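Local coordinates for hypothetical protein TTHA1785 (Thermus thermophilus, PDB 2EPG) that probably joins broken RNA ends, using GTP and manganese ions, as an RNA ligase of the RtcB family, at residues H355-H367 against G396-H410. Sequence-based numbering, arbitrary orientation.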
loop_
_atom_site.group_PDB
_atom_site.type_symbol
_atom_site.label_atom_id
_atom_site.label_comp_id
_atom_site.label_asym_id
_atom_site.label_seq_id
_atom_site.Cartn_x
_atom_site.Cartn_y
_atom_site.Cartn_z
ATOM N N HIS A 355 -3.557 1.333 -11.907
ATOM C CA HIS A 355 -2.175 1.315 -11.445
ATOM C C HIS A 355 -2.098 2.312 -10.289
ATOM O O HIS A 355 -2.539 3.471 -10.408
ATOM C CB HIS A 355 -1.188 1.801 -12.525
ATOM C CG HIS A 355 -1.025 0.878 -13.695
ATOM N ND1 HIS A 355 -1.976 0.749 -14.687
ATOM C CD2 HIS A 355 0.011 0.081 -14.057
ATOM C CE1 HIS A 355 -1.528 -0.085 -15.613
ATOM N NE2 HIS A 355 -0.325 -0.503 -15.256
ATOM N N ARG A 356 -1.527 1.862 -9.183
ATOM C CA ARG A 356 -1.372 2.710 -8.016
ATOM C C ARG A 356 0.022 2.483 -7.493
ATOM O O ARG A 356 0.343 1.386 -7.052
ATOM C CB ARG A 356 -2.391 2.351 -6.916
ATOM C CG ARG A 356 -3.875 2.610 -7.263
ATOM C CD ARG A 356 -4.764 2.584 -5.998
ATOM N NE ARG A 356 -6.177 2.824 -6.284
ATOM C CZ ARG A 356 -7.055 1.877 -6.616
ATOM N NH1 ARG A 356 -8.316 2.202 -6.864
ATOM N NH2 ARG A 356 -6.682 0.603 -6.703
ATOM N N LYS A 357 0.856 3.510 -7.569
ATOM C CA LYS A 357 2.218 3.422 -7.059
ATOM C C LYS A 357 2.293 4.476 -5.983
ATOM O O LYS A 357 2.196 5.671 -6.280
ATOM C CB LYS A 357 3.262 3.741 -8.134
ATOM C CG LYS A 357 4.682 3.387 -7.668
ATOM C CD LYS A 357 5.789 4.218 -8.309
ATOM C CE LYS A 357 5.699 4.276 -9.810
ATOM N NZ LYS A 357 6.925 4.847 -10.429
ATOM N N GLY A 358 2.463 4.044 -4.740
ATOM C CA GLY A 358 2.521 4.995 -3.640
ATOM C C GLY A 358 1.189 5.707 -3.465
ATOM O O GLY A 358 1.131 6.924 -3.288
ATOM N N ALA A 359 0.111 4.944 -3.552
ATOM C CA ALA A 359 -1.234 5.476 -3.387
ATOM C C ALA A 359 -2.048 4.263 -2.985
ATOM O O ALA A 359 -1.649 3.120 -3.246
ATOM C CB ALA A 359 -1.753 6.069 -4.692
ATOM N N THR A 360 -3.176 4.510 -2.341
ATOM C CA THR A 360 -4.015 3.435 -1.841
ATOM C C THR A 360 -5.375 3.353 -2.468
ATOM O O THR A 360 -5.881 4.336 -2.996
ATOM C CB THR A 360 -4.269 3.596 -0.322
ATOM O OG1 THR A 360 -4.784 4.914 -0.067
ATOM C CG2 THR A 360 -2.988 3.387 0.472
ATOM N N ARG A 361 -5.957 2.160 -2.404
ATOM C CA ARG A 361 -7.312 1.958 -2.870
ATOM C C ARG A 361 -8.038 2.535 -1.666
ATOM O O ARG A 361 -7.590 2.363 -0.533
ATOM C CB ARG A 361 -7.662 0.473 -3.007
ATOM C CG ARG A 361 -8.995 0.242 -3.695
ATOM C CD ARG A 361 -9.458 -1.212 -3.597
ATOM N NE ARG A 361 -9.871 -1.561 -2.243
ATOM C CZ ARG A 361 -10.432 -2.723 -1.915
ATOM N NH1 ARG A 361 -10.787 -2.969 -0.660
ATOM N NH2 ARG A 361 -10.633 -3.645 -2.843
ATOM N N ALA A 362 -9.150 3.212 -1.898
ATOM C CA ALA A 362 -9.864 3.836 -0.792
ATOM C C ALA A 362 -11.349 3.879 -1.087
ATOM O O ALA A 362 -11.922 4.958 -1.306
ATOM C CB ALA A 362 -9.321 5.246 -0.581
ATOM N N PHE A 363 -11.962 2.696 -1.113
ATOM C CA PHE A 363 -13.379 2.589 -1.385
ATOM C C PHE A 363 -14.242 3.281 -0.327
ATOM O O PHE A 363 -13.868 3.384 0.859
ATOM C CB PHE A 363 -13.763 1.120 -1.556
ATOM C CG PHE A 363 -13.310 0.527 -2.872
ATOM C CD1 PHE A 363 -13.418 -0.839 -3.110
ATOM C CD2 PHE A 363 -12.754 1.342 -3.863
ATOM C CE1 PHE A 363 -12.982 -1.388 -4.314
ATOM C CE2 PHE A 363 -12.312 0.810 -5.078
ATOM C CZ PHE A 363 -12.424 -0.564 -5.307
ATOM N N GLY A 364 -15.397 3.769 -0.769
ATOM C CA GLY A 364 -16.278 4.494 0.129
ATOM C C GLY A 364 -17.498 3.757 0.633
ATOM O O GLY A 364 -17.725 2.597 0.278
ATOM N N PRO A 365 -18.321 4.431 1.453
ATOM C CA PRO A 365 -19.553 3.883 2.043
ATOM C C PRO A 365 -20.426 3.157 1.020
ATOM O O PRO A 365 -20.569 3.606 -0.112
ATOM C CB PRO A 365 -20.240 5.122 2.619
ATOM C CG PRO A 365 -19.058 5.988 3.029
ATOM C CD PRO A 365 -18.147 5.852 1.817
ATOM N N GLY A 366 -20.991 2.023 1.425
ATOM C CA GLY A 366 -21.848 1.255 0.538
ATOM C C GLY A 366 -21.175 0.298 -0.439
ATOM O O GLY A 366 -21.850 -0.535 -1.043
ATOM N N HIS A 367 -19.859 0.390 -0.596
ATOM C CA HIS A 367 -19.159 -0.480 -1.529
ATOM C C HIS A 367 -19.151 -1.942 -1.094
ATOM O O HIS A 367 -18.765 -2.266 0.021
ATOM C CB HIS A 367 -17.723 0.011 -1.732
ATOM C CG HIS A 367 -17.104 -0.447 -3.015
ATOM N ND1 HIS A 367 -16.816 -1.772 -3.274
ATOM C CD2 HIS A 367 -16.771 0.236 -4.139
ATOM C CE1 HIS A 367 -16.341 -1.885 -4.502
ATOM N NE2 HIS A 367 -16.304 -0.681 -5.048
ATOM N N GLY A 396 -12.258 5.836 3.380
ATOM C CA GLY A 396 -12.528 6.137 1.981
ATOM C C GLY A 396 -13.827 6.906 1.818
ATOM O O GLY A 396 -14.730 6.785 2.637
ATOM N N THR A 397 -13.946 7.683 0.751
ATOM C CA THR A 397 -15.150 8.480 0.577
ATOM C C THR A 397 -15.861 8.245 -0.724
ATOM O O THR A 397 -15.309 7.683 -1.665
ATOM C CB THR A 397 -14.828 9.974 0.634
ATOM O OG1 THR A 397 -14.085 10.332 -0.535
ATOM C CG2 THR A 397 -13.996 10.284 1.886
ATOM N N GLU A 398 -17.100 8.719 -0.770
ATOM C CA GLU A 398 -17.915 8.581 -1.965
ATOM C C GLU A 398 -17.343 9.471 -3.041
ATOM O O GLU A 398 -17.312 9.088 -4.210
ATOM C CB GLU A 398 -19.377 8.952 -1.657
ATOM C CG GLU A 398 -20.089 7.901 -0.802
ATOM C CD GLU A 398 -21.477 8.330 -0.335
ATOM O OE1 GLU A 398 -21.563 9.202 0.559
ATOM O OE2 GLU A 398 -22.481 7.793 -0.866
ATOM N N LYS A 399 -16.867 10.652 -2.650
ATOM C CA LYS A 399 -16.299 11.589 -3.623
ATOM C C LYS A 399 -15.111 10.974 -4.357
ATOM O O LYS A 399 -14.935 11.184 -5.564
ATOM C CB LYS A 399 -15.851 12.884 -2.947
ATOM C CG LYS A 399 -15.202 13.855 -3.919
ATOM C CD LYS A 399 -14.912 15.197 -3.273
ATOM C CE LYS A 399 -14.464 16.199 -4.303
ATOM N NZ LYS A 399 -14.187 17.535 -3.679
ATOM N N ALA A 400 -14.297 10.226 -3.618
ATOM C CA ALA A 400 -13.135 9.550 -4.191
ATOM C C ALA A 400 -13.597 8.571 -5.267
ATOM O O ALA A 400 -12.920 8.394 -6.273
ATOM C CB ALA A 400 -12.356 8.782 -3.077
HETATM N N MSE A 401 -14.741 7.928 -5.059
HETATM C CA MSE A 401 -15.247 6.990 -6.057
HETATM C C MSE A 401 -15.472 7.746 -7.368
HETATM O O MSE A 401 -15.278 7.197 -8.450
HETATM C CB MSE A 401 -16.581 6.358 -5.631
HETATM C CG MSE A 401 -16.524 5.389 -4.450
HETATM SE SE MSE A 401 -15.242 3.873 -4.535
HETATM C CE MSE A 401 -15.727 3.062 -6.244
ATOM N N GLU A 402 -15.885 9.008 -7.267
ATOM C CA GLU A 402 -16.136 9.813 -8.460
ATOM C C GLU A 402 -14.872 10.435 -9.064
ATOM O O GLU A 402 -14.640 10.354 -10.274
ATOM C CB GLU A 402 -17.099 10.955 -8.126
ATOM C CG GLU A 402 -18.530 10.534 -7.802
ATOM C CD GLU A 402 -19.339 10.197 -9.040
ATOM O OE1 GLU A 402 -18.773 10.249 -10.167
ATOM O OE2 GLU A 402 -20.539 9.873 -8.883
ATOM N N VAL A 403 -14.044 11.037 -8.217
ATOM C CA VAL A 403 -12.878 11.760 -8.714
ATOM C C VAL A 403 -11.483 11.172 -8.701
ATOM O O VAL A 403 -10.579 11.777 -9.276
ATOM C CB VAL A 403 -12.778 13.154 -8.031
ATOM C CG1 VAL A 403 -14.166 13.833 -8.054
ATOM C CG2 VAL A 403 -12.258 13.018 -6.592
ATOM N N SER A 404 -11.270 10.021 -8.070
ATOM C CA SER A 404 -9.914 9.471 -8.035
ATOM C C SER A 404 -9.881 7.973 -8.232
ATOM O O SER A 404 -8.954 7.315 -7.771
ATOM C CB SER A 404 -9.242 9.823 -6.693
ATOM O OG SER A 404 -9.912 9.233 -5.588
ATOM N N PHE A 405 -10.872 7.434 -8.929
ATOM C CA PHE A 405 -10.963 5.985 -9.107
ATOM C C PHE A 405 -10.906 5.332 -7.712
ATOM O O PHE A 405 -10.193 4.350 -7.483
ATOM C CB PHE A 405 -9.815 5.490 -10.002
ATOM C CG PHE A 405 -9.868 6.048 -11.407
ATOM C CD1 PHE A 405 -8.958 7.008 -11.829
ATOM C CD2 PHE A 405 -10.857 5.630 -12.289
ATOM C CE1 PHE A 405 -9.037 7.544 -13.114
ATOM C CE2 PHE A 405 -10.949 6.159 -13.579
ATOM C CZ PHE A 405 -10.032 7.122 -13.989
ATOM N N GLY A 406 -11.653 5.914 -6.776
ATOM C CA GLY A 406 -11.695 5.401 -5.418
ATOM C C GLY A 406 -10.307 5.205 -4.831
ATOM O O GLY A 406 -10.007 4.134 -4.305
ATOM N N SER A 407 -9.472 6.242 -4.920
ATOM C CA SER A 407 -8.097 6.196 -4.440
ATOM C C SER A 407 -7.759 7.300 -3.439
ATOM O O SER A 407 -8.348 8.373 -3.467
ATOM C CB SER A 407 -7.142 6.325 -5.623
ATOM O OG SER A 407 -7.371 5.299 -6.572
ATOM N N SER A 408 -6.797 7.035 -2.563
ATOM C CA SER A 408 -6.374 8.036 -1.618
ATOM C C SER A 408 -4.852 8.034 -1.472
ATOM O O SER A 408 -4.146 7.422 -2.272
ATOM C CB SER A 408 -7.062 7.830 -0.268
ATOM O OG SER A 408 -6.947 9.009 0.509
ATOM N N CYS A 409 -4.337 8.706 -0.453
ATOM C CA CYS A 409 -2.890 8.790 -0.295
ATOM C C CYS A 409 -2.328 7.615 0.485
ATOM O O CYS A 409 -3.069 6.829 1.083
ATOM C CB CYS A 409 -2.514 10.089 0.417
ATOM S SG CYS A 409 -2.915 10.048 2.187
ATOM N N HIS A 410 -1.010 7.497 0.485
ATOM C CA HIS A 410 -0.389 6.413 1.225
ATOM C C HIS A 410 0.604 6.940 2.259
ATOM O O HIS A 410 0.855 6.292 3.260
ATOM C CB HIS A 410 0.323 5.465 0.266
ATOM C CG HIS A 410 1.752 5.823 0.018
ATOM N ND1 HIS A 410 2.798 5.043 0.463
ATOM C CD2 HIS A 410 2.311 6.877 -0.625
ATOM C CE1 HIS A 410 3.941 5.600 0.100
ATOM N NE2 HIS A 410 3.674 6.713 -0.561
HETATM O O HOH W 1 -11.077 8.030 -0.377
HETATM O O HOH W 2 -14.058 5.742 -2.662
#
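A362 N donates to G406 O at 2.7 Å, extending a short two-stranded antiparallel ribbon of the RtcB fold in which 360-361 pairs with 407-408. T360 and S408 form its hydrogen-bonded pair, their backbone N and O atoms bonding both ways. T360 OG1, set between its own N and carbonyl carbon (chi1 53°), also donates to C409 O, 2.8 Å away and approached from above the carbonyl plane. A362 CB presses on S408 CB of this pair at a tight 3.4 Å.

R356 reaches across with an extended chain and grips F405 and S407, at the start of strand 407-408. Its NE donates to S407 OG (2.8 Å, 162° at the hydrogen), while NH1 meets F405 O nearly along the C=O axis at 2.9 Å. Both acceptors lie close to the guanidinium plane, which fixes its rotation, and NH2 forms a salt bridge with E345. A leucine here would probably cost F405 O and S407 OG their guanidinium donors and leave the E345 carboxylate without this charged mate.

Further along, the F363 ring lies between H367 and R361 CD on opposite faces, and selenomethionine M401 adds an oblique Met-aromatic contact, SE to F363 CD2 3.6 Å. At the other end stands H410, predicted to be the histidine that takes up GMP as the covalent intermediate; its ND1 is hydrogen-bonded to H339, and G358 CA makes a CH-pi contact over one face of the ring, 3.7 Å from the H410 centroid.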